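Local coordinates for Blr3880 protein (Bradyrhizobium japonicum, PDB 2OOD) that probably catalyses the zinc-dependent hydrolytic deamination of guanine to xanthine and ammonia in purine degradation, at residues A[333-345]-A[442-454]. Sequence-based numbering, arbitrary orientation.
Sequences FSMISVLDDAYKV and FAVMMVGDDRCVD
Tyr-343 and Phe-442 both carry CG trans to the backbone N (chi1 175° for Tyr-343), which brings their rings together in a T-shaped stack, planes at 75°, with Phe-442 CZ over one face of Tyr-343. This aromatic pair lies at one end of a nearly perpendicular helix crossing (-82°) in the amidohydrolase fold, where helix 335-345, resting on strand 320-323, meets helix 442-447, which a turn and the 3-10 segment 450-452 join to strand 453-454. Bends at chi2 and chi3 curl Met-446, a selenomethionine, back, so that its SE atom makes an oblique Met-aromatic contact 4.6 Å from the Tyr-343 ring centroid. Its CE methyl lies against both Tyr-343 CD2 and the carboxylate of Asp-340. That carboxylate is bound to Asn-331 of the second subunit and, weakly, to Lys-344 in a salt bridge, so the contact borders the dimer interface. Met-445, extended beyond CG, instead sets its CE against the isopropyl end of Leu-339, nearer CD1 than CD2. No hydrogen bond joins the helices; apolar packing holds the buried crossing. At the N-terminal end of helix 335-345, Ser-334 OG caps Ile-336 N at 3.2 Å and also bonds to Ala-130 O. Ile-336 meets the other segment with both branches: CG2 lies 3.6 Å from Val-444 O, while CD1 reaches beyond helix 442-447 to Val-453 CG2, 3.8 Å away.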
ATOM      1  N   PHE A 333       7.903  -1.219  -7.057  1.00 32.93           N
ATOM      2  CA  PHE A 333       9.337  -1.197  -7.340  1.00 31.89           C
ATOM      3  C   PHE A 333      10.118  -0.312  -6.377  1.00 31.32           C
ATOM      4  O   PHE A 333      11.326  -0.467  -6.227  1.00 31.96           O
ATOM      5  CB  PHE A 333       9.601  -0.696  -8.762  1.00 31.43           C
ATOM      6  CG  PHE A 333       9.962  -1.778  -9.739  1.00 31.24           C
ATOM      7  CD1 PHE A 333       8.979  -2.455 -10.452  1.00 30.41           C
ATOM      8  CD2 PHE A 333      11.292  -2.120  -9.949  1.00 30.81           C
ATOM      9  CE1 PHE A 333       9.320  -3.455 -11.359  1.00 29.65           C
ATOM     10  CE2 PHE A 333      11.639  -3.121 -10.854  1.00 29.29           C
ATOM     11  CZ  PHE A 333      10.654  -3.784 -11.556  1.00 28.67           C
ATOM     12  N   SER A 334       9.434   0.618  -5.726  1.00 30.89           N
ATOM     13  CA  SER A 334      10.101   1.536  -4.817  1.00 31.49           C
ATOM     14  C   SER A 334      10.217   1.092  -3.363  1.00 32.20           C
ATOM     15  O   SER A 334       9.293   0.505  -2.808  1.00 32.32           O
ATOM     16  CB  SER A 334       9.402   2.889  -4.860  1.00 29.96           C
ATOM     17  OG  SER A 334      10.117   3.833  -4.089  1.00 31.54           O
HETATM   18  N   MSE A 335      11.358   1.387  -2.746  1.00 32.88           N
HETATM   19  CA  MSE A 335      11.574   1.050  -1.346  1.00 34.15           C
HETATM   20  C   MSE A 335      10.700   1.942  -0.469  1.00 34.84           C
HETATM   21  O   MSE A 335      10.467   1.644   0.702  1.00 36.05           O
HETATM   22  CB  MSE A 335      13.039   1.234  -0.962  1.00 37.74           C
HETATM   23  CG  MSE A 335      13.967   0.247  -1.626  1.00 42.77           C
HETATM   24 SE   MSE A 335      13.360  -1.592  -1.398  1.00 49.83          SE
HETATM   25  CE  MSE A 335      13.638  -1.759   0.529  1.00 48.05           C
ATOM     26  N   ILE A 336      10.219   3.042  -1.037  1.00 33.71           N
ATOM     27  CA  ILE A 336       9.353   3.946  -0.304  1.00 32.83           C
ATOM     28  C   ILE A 336       8.004   3.255  -0.125  1.00 33.44           C
ATOM     29  O   ILE A 336       7.381   3.361   0.928  1.00 32.59           O
ATOM     30  CB  ILE A 336       9.165   5.266  -1.073  1.00 32.81           C
ATOM     31  CG1 ILE A 336      10.502   5.989  -1.173  1.00 33.46           C
ATOM     32  CG2 ILE A 336       8.161   6.156  -0.376  1.00 31.15           C
ATOM     33  CD1 ILE A 336      10.429   7.236  -1.994  1.00 34.40           C
ATOM     34  N   SER A 337       7.563   2.539  -1.157  1.00 33.63           N
ATOM     35  CA  SER A 337       6.298   1.815  -1.110  1.00 33.26           C
ATOM     36  C   SER A 337       6.439   0.619  -0.189  1.00 33.30           C
ATOM     37  O   SER A 337       5.478   0.205   0.456  1.00 34.61           O
ATOM     38  CB  SER A 337       5.904   1.332  -2.502  1.00 34.28           C
ATOM     39  OG  SER A 337       5.625   2.420  -3.362  1.00 37.29           O
ATOM     40  N   VAL A 338       7.644   0.058  -0.141  1.00 33.27           N
ATOM     41  CA  VAL A 338       7.930  -1.084   0.717  1.00 33.41           C
ATOM     42  C   VAL A 338       7.823  -0.658   2.177  1.00 34.21           C
ATOM     43  O   VAL A 338       7.310  -1.409   3.007  1.00 33.68           O
ATOM     44  CB  VAL A 338       9.353  -1.642   0.464  1.00 32.73           C
ATOM     45  CG1 VAL A 338       9.738  -2.614   1.564  1.00 32.10           C
ATOM     46  CG2 VAL A 338       9.406  -2.332  -0.884  1.00 32.82           C
ATOM     47  N   LEU A 339       8.301   0.550   2.484  1.00 32.70           N
ATOM     48  CA  LEU A 339       8.251   1.070   3.847  1.00 32.92           C
ATOM     49  C   LEU A 339       6.815   1.305   4.291  1.00 32.81           C
ATOM     50  O   LEU A 339       6.501   1.172   5.473  1.00 33.01           O
ATOM     51  CB  LEU A 339       9.066   2.367   3.967  1.00 32.52           C
ATOM     52  CG  LEU A 339      10.593   2.187   3.938  1.00 33.11           C
ATOM     53  CD1 LEU A 339      11.291   3.536   3.862  1.00 31.38           C
ATOM     54  CD2 LEU A 339      11.035   1.413   5.171  1.00 31.70           C
ATOM     55  N   ASP A 340       5.945   1.646   3.344  1.00 32.81           N
ATOM     56  CA  ASP A 340       4.534   1.874   3.643  1.00 32.55           C
ATOM     57  C   ASP A 340       3.920   0.585   4.199  1.00 33.76           C
ATOM     58  O   ASP A 340       3.293   0.592   5.254  1.00 32.78           O
ATOM     59  CB  ASP A 340       3.789   2.319   2.379  1.00 31.59           C
ATOM     60  CG  ASP A 340       2.278   2.233   2.523  1.00 32.71           C
ATOM     61  OD1 ASP A 340       1.751   2.626   3.578  1.00 32.65           O
ATOM     62  OD2 ASP A 340       1.607   1.783   1.576  1.00 33.66           O
ATOM     63  N   ASP A 341       4.111  -0.522   3.488  1.00 33.58           N
ATOM     64  CA  ASP A 341       3.581  -1.801   3.936  1.00 34.20           C
ATOM     65  C   ASP A 341       4.380  -2.336   5.118  1.00 34.49           C
ATOM     66  O   ASP A 341       3.836  -3.055   5.952  1.00 35.43           O
ATOM     67  CB  ASP A 341       3.592  -2.828   2.801  1.00 35.19           C
ATOM     68  CG  ASP A 341       2.456  -2.624   1.811  1.00 37.47           C
ATOM     69  OD1 ASP A 341       1.598  -1.738   2.036  1.00 37.81           O
ATOM     70  OD2 ASP A 341       2.416  -3.362   0.804  1.00 37.27           O
ATOM     71  N   ALA A 342       5.661  -1.984   5.200  1.00 33.22           N
ATOM     72  CA  ALA A 342       6.500  -2.445   6.306  1.00 32.96           C
ATOM     73  C   ALA A 342       5.950  -1.914   7.631  1.00 32.84           C
ATOM     74  O   ALA A 342       5.858  -2.639   8.621  1.00 30.97           O
ATOM     75  CB  ALA A 342       7.933  -1.978   6.109  1.00 32.44           C
ATOM     76  N   TYR A 343       5.586  -0.639   7.636  1.00 32.53           N
ATOM     77  CA  TYR A 343       5.026  -0.006   8.819  1.00 32.87           C
ATOM     78  C   TYR A 343       3.688  -0.670   9.170  1.00 32.71           C
ATOM     79  O   TYR A 343       3.408  -0.948  10.330  1.00 33.13           O
ATOM     80  CB  TYR A 343       4.822   1.489   8.544  1.00 31.77           C
ATOM     81  CG  TYR A 343       4.136   2.250   9.648  1.00 31.83           C
ATOM     82  CD1 TYR A 343       4.844   2.723  10.744  1.00 32.22           C
ATOM     83  CD2 TYR A 343       2.770   2.482   9.606  1.00 31.65           C
ATOM     84  CE1 TYR A 343       4.201   3.415  11.782  1.00 31.06           C
ATOM     85  CE2 TYR A 343       2.120   3.168  10.629  1.00 30.86           C
ATOM     86  CZ  TYR A 343       2.838   3.633  11.714  1.00 30.60           C
ATOM     87  OH  TYR A 343       2.184   4.318  12.720  1.00 29.17           O
ATOM     88  N   LYS A 344       2.866  -0.928   8.160  1.00 33.28           N
ATOM     89  CA  LYS A 344       1.572  -1.554   8.378  1.00 33.61           C
ATOM     90  C   LYS A 344       1.693  -2.936   9.010  1.00 33.77           C
ATOM     91  O   LYS A 344       0.946  -3.268   9.928  1.00 34.93           O
ATOM     92  CB  LYS A 344       0.805  -1.623   7.056  1.00 33.50           C
ATOM     93  CG  LYS A 344       0.391  -0.246   6.581  1.00 33.68           C
ATOM     94  CD  LYS A 344      -0.272  -0.232   5.226  1.00 33.47           C
ATOM     95  CE  LYS A 344      -0.706   1.190   4.905  1.00 33.86           C
ATOM     96  NZ  LYS A 344      -1.137   1.391   3.500  1.00 34.24           N
ATOM     97  N   VAL A 345       2.634  -3.742   8.531  1.00 33.38           N
ATOM     98  CA  VAL A 345       2.845  -5.075   9.092  1.00 32.75           C
ATOM     99  C   VAL A 345       3.273  -4.954  10.558  1.00 33.66           C
ATOM    100  O   VAL A 345       2.787  -5.682  11.422  1.00 34.27           O
ATOM    101  CB  VAL A 345       3.931  -5.838   8.300  1.00 31.05           C
ATOM    102  CG1 VAL A 345       4.418  -7.040   9.087  1.00 29.18           C
ATOM    103  CG2 VAL A 345       3.368  -6.274   6.972  1.00 28.79           C
ATOM    104  N   PHE A 442       8.802  10.626   7.224  1.00 32.60           N
ATOM    105  CA  PHE A 442       7.738   9.700   7.551  1.00 32.87           C
ATOM    106  C   PHE A 442       6.553  10.001   6.641  1.00 34.02           C
ATOM    107  O   PHE A 442       5.779   9.112   6.301  1.00 34.67           O
ATOM    108  CB  PHE A 442       7.296   9.834   9.008  1.00 32.09           C
ATOM    109  CG  PHE A 442       6.376   8.729   9.456  1.00 32.04           C
ATOM    110  CD1 PHE A 442       6.865   7.434   9.658  1.00 31.48           C
ATOM    111  CD2 PHE A 442       5.013   8.953   9.616  1.00 30.38           C
ATOM    112  CE1 PHE A 442       6.002   6.386  10.009  1.00 29.55           C
ATOM    113  CE2 PHE A 442       4.150   7.903   9.966  1.00 28.50           C
ATOM    114  CZ  PHE A 442       4.651   6.627  10.158  1.00 28.74           C
ATOM    115  N   ALA A 443       6.402  11.263   6.256  1.00 33.43           N
ATOM    116  CA  ALA A 443       5.315  11.644   5.372  1.00 32.41           C
ATOM    117  C   ALA A 443       5.633  11.149   3.961  1.00 33.31           C
ATOM    118  O   ALA A 443       4.729  10.859   3.183  1.00 35.22           O
ATOM    119  CB  ALA A 443       5.136  13.144   5.377  1.00 32.72           C
ATOM    120  N   VAL A 444       6.918  11.062   3.623  1.00 32.45           N
ATOM    121  CA  VAL A 444       7.314  10.568   2.312  1.00 32.24           C
ATOM    122  C   VAL A 444       6.885   9.108   2.227  1.00 34.62           C
ATOM    123  O   VAL A 444       6.271   8.687   1.250  1.00 34.05           O
ATOM    124  CB  VAL A 444       8.835  10.651   2.113  1.00 30.66           C
ATOM    125  CG1 VAL A 444       9.257   9.762   0.970  1.00 27.90           C
ATOM    126  CG2 VAL A 444       9.234  12.079   1.826  1.00 28.03           C
HETATM  127  N   MSE A 445       7.210   8.353   3.277  1.00 36.67           N
HETATM  128  CA  MSE A 445       6.878   6.932   3.395  1.00 38.26           C
HETATM  129  C   MSE A 445       5.385   6.624   3.322  1.00 37.97           C
HETATM  130  O   MSE A 445       4.941   5.828   2.495  1.00 37.32           O
HETATM  131  CB  MSE A 445       7.346   6.377   4.742  1.00 41.24           C
HETATM  132  CG  MSE A 445       8.811   6.083   4.918  1.00 47.31           C
HETATM  133 SE   MSE A 445       9.093   5.578   6.802  1.00 50.23          SE
HETATM  134  CE  MSE A 445      10.975   5.068   6.725  1.00 55.74           C
HETATM  135  N   MSE A 446       4.623   7.252   4.216  1.00 36.41           N
HETATM  136  CA  MSE A 446       3.192   7.000   4.337  1.00 35.81           C
HETATM  137  C   MSE A 446       2.211   7.813   3.497  1.00 36.24           C
HETATM  138  O   MSE A 446       1.170   7.290   3.108  1.00 36.08           O
HETATM  139  CB  MSE A 446       2.783   7.122   5.807  1.00 37.21           C
HETATM  140  CG  MSE A 446       3.722   6.443   6.789  1.00 40.91           C
HETATM  141 SE   MSE A 446       4.055   4.551   6.415  1.00 49.02          SE
HETATM  142  CE  MSE A 446       2.215   3.890   6.492  1.00 44.89           C
ATOM    143  N   VAL A 447       2.506   9.080   3.226  1.00 34.29           N
ATOM    144  CA  VAL A 447       1.579   9.882   2.436  1.00 32.89           C
ATOM    145  C   VAL A 447       1.977  10.001   0.971  1.00 32.69           C
ATOM    146  O   VAL A 447       1.127  10.251   0.116  1.00 32.73           O
ATOM    147  CB  VAL A 447       1.412  11.292   3.023  1.00 31.83           C
ATOM    148  CG1 VAL A 447       0.297  12.019   2.313  1.00 30.56           C
ATOM    149  CG2 VAL A 447       1.112  11.200   4.495  1.00 31.33           C
ATOM    150  N   GLY A 448       3.265   9.815   0.683  1.00 32.96           N
ATOM    151  CA  GLY A 448       3.739   9.901  -0.689  1.00 34.77           C
ATOM    152  C   GLY A 448       4.093   8.550  -1.291  1.00 35.58           C
ATOM    153  O   GLY A 448       3.702   7.509  -0.763  1.00 36.07           O
ATOM    154  N   ASP A 449       4.810   8.575  -2.412  1.00 35.85           N
ATOM    155  CA  ASP A 449       5.264   7.366  -3.104  1.00 37.22           C
ATOM    156  C   ASP A 449       6.500   7.671  -3.955  1.00 37.17           C
ATOM    157  O   ASP A 449       7.303   8.521  -3.567  1.00 37.85           O
ATOM    158  CB  ASP A 449       4.147   6.750  -3.960  1.00 39.33           C
ATOM    159  CG  ASP A 449       3.382   7.776  -4.770  1.00 40.29           C
ATOM    160  OD1 ASP A 449       4.029   8.676  -5.337  1.00 40.70           O
ATOM    161  OD2 ASP A 449       2.135   7.669  -4.852  1.00 40.53           O
ATOM    162  N   ASP A 450       6.680   7.011  -5.100  1.00 35.85           N
ATOM    163  CA  ASP A 450       7.886   7.297  -5.876  1.00 34.65           C
ATOM    164  C   ASP A 450       7.937   8.700  -6.480  1.00 34.47           C
ATOM    165  O   ASP A 450       8.995   9.138  -6.935  1.00 33.99           O
ATOM    166  CB  ASP A 450       8.154   6.222  -6.955  1.00 34.84           C
ATOM    167  CG  ASP A 450       7.134   6.214  -8.080  1.00 35.63           C
ATOM    168  OD1 ASP A 450       6.828   7.282  -8.654  1.00 35.05           O
ATOM    169  OD2 ASP A 450       6.653   5.115  -8.414  1.00 37.15           O
ATOM    170  N   ARG A 451       6.813   9.417  -6.461  1.00 33.40           N
ATOM    171  CA  ARG A 451       6.787  10.776  -6.990  1.00 32.54           C
ATOM    172  C   ARG A 451       7.697  11.644  -6.109  1.00 33.49           C
ATOM    173  O   ARG A 451       7.996  12.787  -6.444  1.00 34.27           O
ATOM    174  CB  ARG A 451       5.357  11.348  -6.997  1.00 31.05           C
ATOM    175  CG  ARG A 451       4.305  10.398  -7.531  1.00 31.06           C
ATOM    176  CD  ARG A 451       3.235  11.076  -8.371  1.00 30.26           C
ATOM    177  NE  ARG A 451       1.911  11.261  -7.757  1.00 30.77           N
ATOM    178  CZ  ARG A 451       1.232  10.343  -7.072  1.00 31.65           C
ATOM    179  NH1 ARG A 451       1.733   9.142  -6.863  1.00 32.98           N
ATOM    180  NH2 ARG A 451       0.014  10.607  -6.637  1.00 31.95           N
ATOM    181  N   CYS A 452       8.138  11.094  -4.982  1.00 32.67           N
ATOM    182  CA  CYS A 452       9.015  11.822  -4.072  1.00 32.81           C
ATOM    183  C   CYS A 452      10.475  11.695  -4.484  1.00 32.18           C
ATOM    184  O   CYS A 452      11.343  12.392  -3.957  1.00 32.18           O
ATOM    185  CB  CYS A 452       8.834  11.319  -2.641  1.00 31.57           C
ATOM    186  SG  CYS A 452       7.259  11.789  -1.924  1.00 34.80           S
ATOM    187  N   VAL A 453      10.742  10.798  -5.423  1.00 31.98           N
ATOM    188  CA  VAL A 453      12.095  10.600  -5.914  1.00 33.30           C
ATOM    189  C   VAL A 453      12.296  11.573  -7.068  1.00 34.36           C
ATOM    190  O   VAL A 453      11.772  11.369  -8.164  1.00 33.95           O
ATOM    191  CB  VAL A 453      12.296   9.158  -6.405  1.00 32.33           C
ATOM    192  CG1 VAL A 453      13.705   8.973  -6.952  1.00 31.40           C
ATOM    193  CG2 VAL A 453      12.041   8.206  -5.269  1.00 31.38           C
ATOM    194  N   ASP A 454      13.046  12.639  -6.811  1.00 36.12           N
ATOM    195  CA  ASP A 454      13.283  13.657  -7.826  1.00 36.73           C
ATOM    196  C   ASP A 454      14.563  13.430  -8.633  1.00 36.44           C
ATOM    197  O   ASP A 454      14.594  13.679  -9.837  1.00 36.99           O
ATOM    198  CB  ASP A 454      13.312  15.038  -7.176  1.00 37.59           C
ATOM    199  CG  ASP A 454      13.113  16.154  -8.180  1.00 39.78           C
ATOM    200  OD1 ASP A 454      12.087  16.133  -8.897  1.00 40.00           O
ATOM    201  OD2 ASP A 454      13.982  17.049  -8.251  1.00 41.61           O
TER